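Local coordinates for uncharacterized protein DR_0571 (Deinococcus radiodurans R1, PDB 3C4N) that is of unknown function but probably acts as an FAD-dependent oxidoreductase, and is captured here with ADP bound in its nucleotide pocket, at residues R46-L58 with A379-Q392. Numbering follows the deposited sequence.
Sequences RMGAACAFYLRQL and ADTLGLAAAHELAQ. With ADP (adenosine-5'-diphosphate), chain C.
Arg46 and Asp380 form a salt bridge in which NH1 and NH2 of the guanidinium both grip a single oxygen, OD1, each at 2.7 Å. That oxygen lies in the guanidinium plane, but the carboxylate is turned well out of it, and NH2 arrives from above the carboxylate plane. Ala379 CB covers one guanidinium face. Replacing Arg46 by an alanine is likely to leave the buried Asp380 carboxylate without this countercharge and uncover Ala379. Packing continues along the helices, whose axes approach to 8.2 Å and cross at -43°. Selenomethionine Met47, bent at chi2 and chi3, packs its methyl CE against the Gly383 carbonyl (3.2 Å from O) and the CB atoms of Ala386 and Ala387; a CB on Gly383 would press on Met47 SE and clash with Ala379 O. Ala387 and Ala391 are knobs into holes: Ala387 among Met47, Ala50, Cys51 and Tyr54, Ala391 among Cys51, Tyr54, Leu55 and Leu58. Tyr54 is the reciprocal knob; its CG stands anti to the carbonyl carbon (chi1 -65°), laying the ring against His388. His388 CB sits over the ring face, 3.9 Å from the centroid, and the imidazole edge completes a T-shaped stack with planes at 77°. Tyr54 OH passes Leu384 CD2 at 3.4 Å and is hydrogen-bonded to Gln105. At the N-terminal end of helix 46-58, Met47 N donates an almost straight bond to ADP O2B (2.9 Å), consistent with the dinucleotide-binding GxGxxG helix of a Rossmann-type FAD domain, here packed against the C-terminal helix.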
ATOM      1  N   ARG A  46      -6.578  11.650   5.954  1.00  5.29           N
ATOM      2  CA  ARG A  46      -7.764  11.254   6.719  1.00 12.50           C
ATOM      3  C   ARG A  46      -9.054  11.210   5.887  1.00  9.71           C
ATOM      4  O   ARG A  46      -9.829  10.269   5.986  1.00 15.89           O
ATOM      5  CB  ARG A  46      -7.975  12.193   7.921  1.00 12.58           C
ATOM      6  CG  ARG A  46      -8.507  13.572   7.545  1.00 14.77           C
ATOM      7  CD  ARG A  46      -8.461  14.565   8.700  1.00 26.87           C
ATOM      8  NE  ARG A  46      -9.064  14.046   9.927  1.00 23.00           N
ATOM      9  CZ  ARG A  46      -8.888  14.602  11.120  1.00 21.83           C
ATOM     10  NH1 ARG A  46      -9.450  14.078  12.198  1.00 16.68           N
ATOM     11  NH2 ARG A  46      -8.140  15.687  11.232  1.00 27.93           N
HETATM   12  N   MSE A  47      -9.277  12.231   5.072  1.00 10.02           N
HETATM   13  CA  MSE A  47     -10.464  12.315   4.239  1.00  5.93           C
HETATM   14  C   MSE A  47     -10.547  11.267   3.134  1.00 14.11           C
HETATM   15  O   MSE A  47     -11.495  10.485   3.093  1.00 17.86           O
HETATM   16  CB  MSE A  47     -10.558  13.719   3.641  1.00 12.14           C
HETATM   17  CG  MSE A  47     -10.759  14.838   4.727  1.00 10.42           C
HETATM   18 SE   MSE A  47     -12.234  14.562   6.045  1.00 23.49          SE
HETATM   19  CE  MSE A  47     -13.746  14.433   4.827  1.00 13.44           C
ATOM     20  N   GLY A  48      -9.570  11.262   2.230  1.00 14.21           N
ATOM     21  CA  GLY A  48      -9.566  10.292   1.141  1.00 12.14           C
ATOM     22  C   GLY A  48      -9.509   8.845   1.620  1.00 12.58           C
ATOM     23  O   GLY A  48     -10.190   7.952   1.116  1.00 17.21           O
ATOM     24  N   ALA A  49      -8.679   8.606   2.616  1.00 12.21           N
ATOM     25  CA  ALA A  49      -8.553   7.270   3.158  1.00 12.83           C
ATOM     26  C   ALA A  49      -9.880   6.813   3.756  1.00  9.17           C
ATOM     27  O   ALA A  49     -10.267   5.663   3.585  1.00  7.10           O
ATOM     28  CB  ALA A  49      -7.457   7.236   4.222  1.00 10.88           C
ATOM     29  N   ALA A  50     -10.576   7.696   4.466  1.00  6.74           N
ATOM     30  CA  ALA A  50     -11.853   7.308   5.071  1.00  8.35           C
ATOM     31  C   ALA A  50     -12.910   7.056   4.007  1.00 12.99           C
ATOM     32  O   ALA A  50     -13.671   6.089   4.088  1.00 11.91           O
ATOM     33  CB  ALA A  50     -12.338   8.384   6.027  1.00  7.11           C
ATOM     34  N   CYS A  51     -12.942   7.935   3.009  1.00 14.53           N
ATOM     35  CA  CYS A  51     -13.900   7.824   1.919  1.00 11.86           C
ATOM     36  C   CYS A  51     -13.673   6.525   1.149  1.00  9.88           C
ATOM     37  O   CYS A  51     -14.633   5.835   0.811  1.00 11.16           O
ATOM     38  CB  CYS A  51     -13.774   9.034   0.990  1.00 18.64           C
ATOM     39  SG  CYS A  51     -15.182   9.268  -0.108  1.00 17.25           S
ATOM     40  N   ALA A  52     -12.409   6.184   0.885  1.00 11.13           N
ATOM     41  CA  ALA A  52     -12.096   4.948   0.156  1.00 12.40           C
ATOM     42  C   ALA A  52     -12.537   3.741   0.974  1.00 13.32           C
ATOM     43  O   ALA A  52     -13.006   2.746   0.423  1.00 16.12           O
ATOM     44  CB  ALA A  52     -10.605   4.861  -0.152  1.00  8.60           C
ATOM     45  N   PHE A  53     -12.394   3.840   2.291  1.00 17.11           N
ATOM     46  CA  PHE A  53     -12.810   2.755   3.165  1.00 16.94           C
ATOM     47  C   PHE A  53     -14.336   2.569   3.097  1.00 19.44           C
ATOM     48  O   PHE A  53     -14.818   1.464   2.842  1.00 19.19           O
ATOM     49  CB  PHE A  53     -12.378   3.040   4.600  1.00  9.09           C
ATOM     50  CG  PHE A  53     -12.965   2.102   5.597  1.00  9.68           C
ATOM     51  CD1 PHE A  53     -12.642   0.754   5.577  1.00 20.62           C
ATOM     52  CD2 PHE A  53     -13.855   2.565   6.556  1.00 15.92           C
ATOM     53  CE1 PHE A  53     -13.200  -0.133   6.507  1.00 17.67           C
ATOM     54  CE2 PHE A  53     -14.421   1.696   7.489  1.00 17.55           C
ATOM     55  CZ  PHE A  53     -14.093   0.343   7.466  1.00 16.31           C
ATOM     56  N   TYR A  54     -15.089   3.651   3.289  1.00 12.15           N
ATOM     57  CA  TYR A  54     -16.543   3.562   3.262  1.00 15.05           C
ATOM     58  C   TYR A  54     -17.066   3.109   1.900  1.00 19.33           C
ATOM     59  O   TYR A  54     -18.073   2.409   1.824  1.00 19.52           O
ATOM     60  CB  TYR A  54     -17.186   4.898   3.643  1.00 11.67           C
ATOM     61  CG  TYR A  54     -16.925   5.318   5.067  1.00 13.46           C
ATOM     62  CD1 TYR A  54     -17.224   4.467   6.134  1.00 15.50           C
ATOM     63  CD2 TYR A  54     -16.377   6.564   5.350  1.00  9.77           C
ATOM     64  CE1 TYR A  54     -16.979   4.853   7.453  1.00 22.75           C
ATOM     65  CE2 TYR A  54     -16.128   6.962   6.655  1.00 14.75           C
ATOM     66  CZ  TYR A  54     -16.427   6.113   7.707  1.00 23.04           C
ATOM     67  OH  TYR A  54     -16.167   6.523   9.003  1.00 19.89           O
ATOM     68  N   LEU A  55     -16.387   3.500   0.825  1.00 10.41           N
ATOM     69  CA  LEU A  55     -16.815   3.079  -0.495  1.00 12.68           C
ATOM     70  C   LEU A  55     -16.575   1.585  -0.694  1.00 11.94           C
ATOM     71  O   LEU A  55     -17.350   0.920  -1.386  1.00 16.27           O
ATOM     72  CB  LEU A  55     -16.102   3.876  -1.585  1.00 11.29           C
ATOM     73  CG  LEU A  55     -16.684   5.273  -1.797  1.00 13.65           C
ATOM     74  CD1 LEU A  55     -15.741   6.089  -2.682  1.00  7.72           C
ATOM     75  CD2 LEU A  55     -18.076   5.153  -2.438  1.00  6.94           C
ATOM     76  N   ARG A  56     -15.521   1.049  -0.085  1.00  9.38           N
ATOM     77  CA  ARG A  56     -15.233  -0.380  -0.224  1.00 14.87           C
ATOM     78  C   ARG A  56     -16.297  -1.211   0.473  1.00 19.89           C
ATOM     79  O   ARG A  56     -16.556  -2.348   0.084  1.00 25.47           O
ATOM     80  CB  ARG A  56     -13.858  -0.747   0.355  1.00 12.25           C
ATOM     81  CG  ARG A  56     -12.659  -0.167  -0.400  1.00 20.87           C
ATOM     82  CD  ARG A  56     -12.720  -0.481  -1.879  1.00 15.29           C
ATOM     83  NE  ARG A  56     -12.771  -1.914  -2.145  1.00 14.05           N
ATOM     84  CZ  ARG A  56     -13.077  -2.433  -3.329  1.00 16.05           C
ATOM     85  NH1 ARG A  56     -13.362  -1.640  -4.351  1.00 22.16           N
ATOM     86  NH2 ARG A  56     -13.100  -3.743  -3.503  1.00 17.34           N
ATOM     87  N   GLN A  57     -16.910  -0.651   1.511  1.00 21.23           N
ATOM     88  CA  GLN A  57     -17.946  -1.384   2.218  1.00 24.36           C
ATOM     89  C   GLN A  57     -19.336  -1.116   1.654  1.00 21.48           C
ATOM     90  O   GLN A  57     -20.209  -1.985   1.710  1.00 22.47           O
ATOM     91  CB  GLN A  57     -17.901  -1.063   3.709  1.00 24.75           C
ATOM     92  CG  GLN A  57     -16.629  -1.549   4.356  1.00 38.82           C
ATOM     93  CD  GLN A  57     -16.694  -1.509   5.859  1.00 46.00           C
ATOM     94  OE1 GLN A  57     -17.117  -0.509   6.442  1.00 43.84           O
ATOM     95  NE2 GLN A  57     -16.266  -2.594   6.503  1.00 40.79           N
ATOM     96  N   LEU A  58     -19.534   0.078   1.101  1.00 15.90           N
ATOM     97  CA  LEU A  58     -20.822   0.444   0.518  1.00 16.34           C
ATOM     98  C   LEU A  58     -20.983  -0.104  -0.909  1.00 19.74           C
ATOM     99  O   LEU A  58     -22.073  -0.532  -1.293  1.00 24.84           O
ATOM    100  CB  LEU A  58     -20.998   1.970   0.539  1.00 13.85           C
ATOM    101  CG  LEU A  58     -21.267   2.549   1.937  1.00 20.87           C
ATOM    102  CD1 LEU A  58     -20.983   4.042   1.989  1.00  6.54           C
ATOM    103  CD2 LEU A  58     -22.719   2.257   2.311  1.00 20.49           C
ATOM    104  N   ALA A 379     -12.161  19.063  10.973  1.00  8.49           N
ATOM    105  CA  ALA A 379     -12.119  17.659  10.588  1.00 14.60           C
ATOM    106  C   ALA A 379     -12.060  16.664  11.753  1.00 15.76           C
ATOM    107  O   ALA A 379     -12.535  15.536  11.625  1.00 11.38           O
ATOM    108  CB  ALA A 379     -10.964  17.411   9.630  1.00 16.14           C
ATOM    109  N   ASP A 380     -11.486  17.056  12.883  1.00  7.36           N
ATOM    110  CA  ASP A 380     -11.426  16.127  14.000  1.00 16.09           C
ATOM    111  C   ASP A 380     -12.823  15.823  14.565  1.00 15.40           C
ATOM    112  O   ASP A 380     -13.063  14.729  15.080  1.00  9.31           O
ATOM    113  CB  ASP A 380     -10.483  16.657  15.101  1.00 16.09           C
ATOM    114  CG  ASP A 380      -9.018  16.792  14.617  1.00 26.86           C
ATOM    115  OD1 ASP A 380      -8.507  15.850  13.951  1.00 12.86           O
ATOM    116  OD2 ASP A 380      -8.382  17.834  14.917  1.00 21.79           O
ATOM    117  N   THR A 381     -13.753  16.766  14.450  1.00 17.96           N
ATOM    118  CA  THR A 381     -15.102  16.536  14.971  1.00 19.81           C
ATOM    119  C   THR A 381     -16.117  16.104  13.914  1.00 15.58           C
ATOM    120  O   THR A 381     -17.093  15.426  14.231  1.00 15.15           O
ATOM    121  CB  THR A 381     -15.657  17.802  15.664  1.00 13.61           C
ATOM    122  OG1 THR A 381     -14.780  18.191  16.729  1.00 18.63           O
ATOM    123  CG2 THR A 381     -17.054  17.537  16.237  1.00  6.06           C
ATOM    124  N   LEU A 382     -15.869  16.480  12.663  1.00 17.16           N
ATOM    125  CA  LEU A 382     -16.797  16.198  11.573  1.00 17.20           C
ATOM    126  C   LEU A 382     -16.227  15.504  10.325  1.00 15.27           C
ATOM    127  O   LEU A 382     -16.966  15.272   9.369  1.00 18.63           O
ATOM    128  CB  LEU A 382     -17.424  17.526  11.139  1.00 16.42           C
ATOM    129  CG  LEU A 382     -17.985  18.436  12.243  1.00 15.85           C
ATOM    130  CD1 LEU A 382     -18.213  19.842  11.705  1.00 10.40           C
ATOM    131  CD2 LEU A 382     -19.263  17.852  12.782  1.00 14.24           C
ATOM    132  N   GLY A 383     -14.935  15.178  10.323  1.00 13.06           N
ATOM    133  CA  GLY A 383     -14.306  14.564   9.154  1.00  7.73           C
ATOM    134  C   GLY A 383     -14.879  13.271   8.583  1.00  7.17           C
ATOM    135  O   GLY A 383     -15.216  13.218   7.406  1.00  5.80           O
ATOM    136  N   LEU A 384     -14.969  12.223   9.397  1.00  9.65           N
ATOM    137  CA  LEU A 384     -15.500  10.948   8.928  1.00 14.39           C
ATOM    138  C   LEU A 384     -16.884  11.102   8.305  1.00 15.49           C
ATOM    139  O   LEU A 384     -17.128  10.622   7.203  1.00 15.82           O
ATOM    140  CB  LEU A 384     -15.563   9.933  10.079  1.00 14.26           C
ATOM    141  CG  LEU A 384     -14.217   9.432  10.619  1.00 19.10           C
ATOM    142  CD1 LEU A 384     -14.400   8.569  11.892  1.00 18.19           C
ATOM    143  CD2 LEU A 384     -13.550   8.619   9.525  1.00 14.50           C
ATOM    144  N   ALA A 385     -17.775  11.800   9.006  1.00 15.04           N
ATOM    145  CA  ALA A 385     -19.143  12.008   8.543  1.00 10.91           C
ATOM    146  C   ALA A 385     -19.212  12.507   7.114  1.00  9.45           C
ATOM    147  O   ALA A 385     -20.010  12.004   6.313  1.00 12.29           O
ATOM    148  CB  ALA A 385     -19.865  12.984   9.469  1.00 14.50           C
ATOM    149  N   ALA A 386     -18.383  13.491   6.781  1.00  8.20           N
ATOM    150  CA  ALA A 386     -18.397  14.039   5.424  1.00 13.45           C
ATOM    151  C   ALA A 386     -17.873  13.036   4.395  1.00 13.96           C
ATOM    152  O   ALA A 386     -18.311  13.047   3.243  1.00 15.59           O
ATOM    153  CB  ALA A 386     -17.598  15.346   5.372  1.00  1.03           C
ATOM    154  N   ALA A 387     -16.952  12.163   4.805  1.00 15.54           N
ATOM    155  CA  ALA A 387     -16.418  11.158   3.880  1.00 14.05           C
ATOM    156  C   ALA A 387     -17.433  10.037   3.682  1.00 11.68           C
ATOM    157  O   ALA A 387     -17.534   9.471   2.598  1.00 15.10           O
ATOM    158  CB  ALA A 387     -15.097  10.585   4.406  1.00 11.49           C
ATOM    159  N   HIS A 388     -18.180   9.719   4.731  1.00 10.63           N
ATOM    160  CA  HIS A 388     -19.189   8.672   4.649  1.00 13.58           C
ATOM    161  C   HIS A 388     -20.410   9.117   3.844  1.00 20.66           C
ATOM    162  O   HIS A 388     -20.995   8.328   3.106  1.00 23.40           O
ATOM    163  CB  HIS A 388     -19.635   8.265   6.045  1.00 15.78           C
ATOM    164  CG  HIS A 388     -20.719   7.235   6.050  1.00 21.14           C
ATOM    165  ND1 HIS A 388     -22.021   7.524   6.402  1.00 22.09           N
ATOM    166  CD2 HIS A 388     -20.695   5.915   5.745  1.00 20.36           C
ATOM    167  CE1 HIS A 388     -22.750   6.425   6.316  1.00 16.60           C
ATOM    168  NE2 HIS A 388     -21.970   5.435   5.921  1.00 17.68           N
ATOM    169  N   GLU A 389     -20.790  10.383   4.014  1.00 20.57           N
ATOM    170  CA  GLU A 389     -21.919  10.990   3.318  1.00 17.82           C
ATOM    171  C   GLU A 389     -21.607  10.944   1.821  1.00 16.32           C
ATOM    172  O   GLU A 389     -22.448  10.555   1.014  1.00 17.14           O
ATOM    173  CB  GLU A 389     -22.080  12.442   3.802  1.00 24.16           C
ATOM    174  CG  GLU A 389     -23.423  13.136   3.559  1.00 38.56           C
ATOM    175  CD  GLU A 389     -23.586  13.707   2.144  1.00 44.83           C
ATOM    176  OE1 GLU A 389     -22.603  14.249   1.593  1.00 37.00           O
ATOM    177  OE2 GLU A 389     -24.710  13.628   1.592  1.00 44.96           O
ATOM    178  N   LEU A 390     -20.382  11.310   1.453  1.00 15.73           N
ATOM    179  CA  LEU A 390     -19.991  11.303   0.048  1.00 12.57           C
ATOM    180  C   LEU A 390     -19.977   9.889  -0.494  1.00 16.58           C
ATOM    181  O   LEU A 390     -20.359   9.657  -1.645  1.00 17.59           O
ATOM    182  CB  LEU A 390     -18.606  11.930  -0.148  1.00 11.94           C
ATOM    183  CG  LEU A 390     -18.079  11.837  -1.587  1.00 11.14           C
ATOM    184  CD1 LEU A 390     -19.045  12.545  -2.530  1.00  1.03           C
ATOM    185  CD2 LEU A 390     -16.679  12.426  -1.679  1.00  3.08           C
ATOM    186  N   ALA A 391     -19.534   8.943   0.328  1.00 11.29           N
ATOM    187  CA  ALA A 391     -19.487   7.546  -0.098  1.00 18.55           C
ATOM    188  C   ALA A 391     -20.889   7.027  -0.414  1.00 18.84           C
ATOM    189  O   ALA A 391     -21.095   6.370  -1.437  1.00 23.13           O
ATOM    190  CB  ALA A 391     -18.830   6.681   0.977  1.00 12.23           C
ATOM    191  N   GLN A 392     -21.847   7.334   0.461  1.00 26.53           N
ATOM    192  CA  GLN A 392     -23.231   6.912   0.269  1.00 22.34           C
ATOM    193  C   GLN A 392     -23.761   7.426  -1.066  1.00 24.69           C
ATOM    194  O   GLN A 392     -24.258   6.651  -1.881  1.00 32.68           O
ATOM    195  CB  GLN A 392     -24.116   7.426   1.417  1.00 15.56           C
ATOM    196  CG  GLN A 392     -23.969   6.638   2.723  1.00 21.71           C
ATOM    197  CD  GLN A 392     -24.757   7.239   3.904  1.00 32.50           C
ATOM    198  OE1 GLN A 392     -24.498   8.374   4.324  1.00 30.44           O
ATOM    199  NE2 GLN A 392     -25.708   6.468   4.449  1.00 18.97           N
TER
HETATM  200  PB  ADP C 411      -6.959  15.859   4.302  1.00 25.71           P
HETATM  201  O1B ADP C 411      -8.085  16.619   3.759  1.00 19.79           O
HETATM  202  O2B ADP C 411      -7.419  14.391   4.743  1.00 30.48           O
HETATM  203  O3B ADP C 411      -6.326  16.625   5.576  1.00 33.15           O
HETATM  204  PA  ADP C 411      -4.387  15.722   3.681  1.00 19.51           P
HETATM  205  O1A ADP C 411      -3.825  17.058   3.405  1.00 20.72           O
HETATM  206  O2A ADP C 411      -4.268  15.420   5.267  1.00 16.15           O
HETATM  207  O3A ADP C 411      -5.905  15.627   3.170  1.00 33.91           O
HETATM  208  O5' ADP C 411      -3.748  14.558   2.790  1.00 23.42           O
HETATM  209  C5' ADP C 411      -4.488  14.467   1.612  1.00  1.38           C
HETATM  210  C4' ADP C 411      -3.691  13.776   0.537  1.00 21.87           C
HETATM  211  O4' ADP C 411      -3.729  14.043  -0.889  1.00 20.34           O
HETATM  212  C3' ADP C 411      -2.348  14.200   1.045  1.00 23.76           C
HETATM  213  O3' ADP C 411      -1.925  13.327   2.093  1.00 29.30           O
HETATM  214  C2' ADP C 411      -1.436  14.174  -0.184  1.00 19.30           C
HETATM  215  O2' ADP C 411      -0.322  13.293   0.042  1.00 34.85           O
HETATM  216  C1' ADP C 411      -2.384  13.715  -1.327  1.00 19.31           C
HETATM  217  N9  ADP C 411      -2.282  14.464  -2.538  1.00 21.28           N
HETATM  218  C8  ADP C 411      -2.260  15.866  -2.609  1.00 28.02           C
HETATM  219  N7  ADP C 411      -2.123  16.233  -3.871  1.00 21.84           N
HETATM  220  C5  ADP C 411      -2.096  15.126  -4.659  1.00 19.81           C
HETATM  221  C6  ADP C 411      -2.089  14.873  -6.056  1.00 18.33           C
HETATM  222  N6  ADP C 411      -2.409  15.894  -6.976  1.00 15.62           N
HETATM  223  N1  ADP C 411      -2.038  13.594  -6.491  1.00 18.42           N
HETATM  224  C2  ADP C 411      -2.029  12.568  -5.641  1.00 16.54           C
HETATM  225  N3  ADP C 411      -2.095  12.727  -4.370  1.00 19.53           N
HETATM  226  C4  ADP C 411      -2.210  13.995  -3.799  1.00 18.48           C